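Local coordinates for protein PRO-PRO endopeptidase (Paenibacillus alvei, PDB 6FPC) that cleaves peptide bonds between two prolines as a secreted zinc-dependent endopeptidase, cutting a cell-surface protein and so possibly regulating bacterial adhesion, at residues A[75-79]-A[80-84]. Sequence-based numbering, arbitrary orientation.
Sequences TGLTW and DDVPG
A short 3-10 turn, residues 79-81, closes the long surface loop that runs from strand 47-51 to strand 84-86, and Thr78 sits at its N-terminal end. Two successive i to i+3 backbone bonds define it: Asp81 N reaches Thr78 O at 3.0 Å and Val82 N reaches Trp79 O at the same distance. The side chain of Asp81 bonds back to the backbone of Thr78: Thr78 N donates to Asp81 OD2 (3.1 Å, N-H...O angle 167°). This nearly straight bond meets the carboxylate from above its plane, and with the Asp81 N to Thr78 O bond it links the two residues reciprocally. The Leu77 side chain runs antiparallel to that of Asp81, with Leu77 CD1 3.6 Å from Asp81 CB.

Asp80 is held separately. With chi1 of 60° the Thr78 hydroxyl sits between its own backbone N and carbonyl carbon, from where Thr78 OG1 donates to the anti side of Asp80 OD2 at 2.7 Å, 18° out of the carboxylate plane. The same carboxylate oxygen also accepts from Gly66 N, which ties the turn to an earlier part of the loop, where Leu64 and Pro69 touch the Trp79 side chain.

Val82 leads from the turn toward the active site, its side chain about 6 Å from that of Glu112, the predicted proton acceptor, and about 9 Å from the zinc ion. The Trp79 and Val82 side chains run alongside each other in the same direction; the CG2 methyl meets the benzo part of the indole obliquely, with Val82 CG2 3.8 Å from Trp79 CE3.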
loop_
_atom_site.group_PDB
_atom_site.type_symbol
_atom_site.label_atom_id
_atom_site.label_comp_id
_atom_site.label_asym_id
_atom_site.label_seq_id
_atom_site.Cartn_x
_atom_site.Cartn_y
_atom_site.Cartn_z
ATOM N N THR A 75 -4.470 -0.459 23.650
ATOM C CA THR A 75 -5.561 0.095 22.827
ATOM C C THR A 75 -6.631 -0.951 22.461
ATOM O O THR A 75 -7.646 -0.612 21.859
ATOM C CB THR A 75 -4.994 0.671 21.529
ATOM O OG1 THR A 75 -4.498 -0.410 20.708
ATOM C CG2 THR A 75 -3.909 1.777 21.758
ATOM N N GLY A 76 -6.358 -2.218 22.762
ATOM C CA GLY A 76 -7.252 -3.317 22.418
ATOM C C GLY A 76 -7.140 -3.745 20.970
ATOM O O GLY A 76 -7.836 -4.662 20.539
ATOM N N LEU A 77 -6.225 -3.138 20.220
ATOM C CA LEU A 77 -6.048 -3.504 18.825
ATOM C C LEU A 77 -5.159 -4.742 18.668
ATOM O O LEU A 77 -4.146 -4.873 19.355
ATOM C CB LEU A 77 -5.411 -2.334 18.059
ATOM C CG LEU A 77 -5.487 -2.429 16.531
ATOM C CD1 LEU A 77 -6.749 -1.715 16.010
ATOM C CD2 LEU A 77 -4.238 -1.819 15.897
ATOM N N THR A 78 -5.528 -5.625 17.736
ATOM C CA THR A 78 -4.696 -6.784 17.349
ATOM C C THR A 78 -4.616 -6.751 15.826
ATOM O O THR A 78 -5.408 -6.043 15.207
ATOM C CB THR A 78 -5.226 -8.125 17.886
ATOM O OG1 THR A 78 -6.542 -8.334 17.378
ATOM C CG2 THR A 78 -5.208 -8.216 19.426
ATOM N N TRP A 79 -3.743 -7.578 15.217
ATOM C CA TRP A 79 -3.615 -7.700 13.759
ATOM C C TRP A 79 -4.950 -8.103 13.065
ATOM O O TRP A 79 -5.175 -7.796 11.896
ATOM C CB TRP A 79 -2.501 -8.676 13.409
ATOM C CG TRP A 79 -1.128 -8.078 13.499
ATOM C CD1 TRP A 79 -0.232 -8.237 14.509
ATOM C CD2 TRP A 79 -0.519 -7.168 12.563
ATOM N NE1 TRP A 79 0.908 -7.508 14.257
ATOM C CE2 TRP A 79 0.746 -6.813 13.086
ATOM C CE3 TRP A 79 -0.962 -6.550 11.379
ATOM C CZ2 TRP A 79 1.616 -5.926 12.423
ATOM C CZ3 TRP A 79 -0.090 -5.705 10.697
ATOM C CH2 TRP A 79 1.153 -5.335 11.263
ATOM N N ASP A 80 -5.834 -8.751 13.809
ATOM C CA ASP A 80 -7.173 -9.153 13.344
ATOM C C ASP A 80 -7.966 -7.931 12.860
ATOM O O ASP A 80 -8.796 -8.065 11.977
ATOM C CB ASP A 80 -7.943 -9.809 14.497
ATOM C CG ASP A 80 -7.166 -10.922 15.159
ATOM O OD1 ASP A 80 -7.361 -12.083 14.772
ATOM O OD2 ASP A 80 -6.339 -10.623 16.053
ATOM N N ASP A 81 -7.705 -6.752 13.434
ATOM C CA ASP A 81 -8.394 -5.477 13.113
ATOM C C ASP A 81 -7.775 -4.721 11.952
ATOM O O ASP A 81 -8.337 -3.709 11.529
ATOM C CB ASP A 81 -8.305 -4.538 14.315
ATOM C CG ASP A 81 -8.915 -5.091 15.585
ATOM O OD1 ASP A 81 -9.988 -5.738 15.497
ATOM O OD2 ASP A 81 -8.307 -4.900 16.662
ATOM N N VAL A 82 -6.576 -5.125 11.525
ATOM C CA VAL A 82 -5.807 -4.408 10.511
ATOM C C VAL A 82 -6.301 -4.813 9.093
ATOM O O VAL A 82 -6.267 -5.991 8.764
ATOM C CB VAL A 82 -4.275 -4.592 10.706
ATOM C CG1 VAL A 82 -3.492 -3.882 9.596
ATOM C CG2 VAL A 82 -3.820 -4.086 12.085
ATOM N N PRO A 83 -6.752 -3.846 8.259
ATOM C CA PRO A 83 -7.363 -4.216 6.969
ATOM C C PRO A 83 -6.394 -4.571 5.834
ATOM O O PRO A 83 -6.827 -5.085 4.806
ATOM C CB PRO A 83 -8.213 -2.983 6.620
ATOM C CG PRO A 83 -7.438 -1.818 7.241
ATOM C CD PRO A 83 -6.891 -2.396 8.536
ATOM N N GLY A 84 -5.116 -4.279 6.005
ATOM C CA GLY A 84 -4.139 -4.588 4.965
ATOM C C GLY A 84 -2.734 -4.721 5.524
ATOM O O GLY A 84 -2.408 -4.070 6.515
#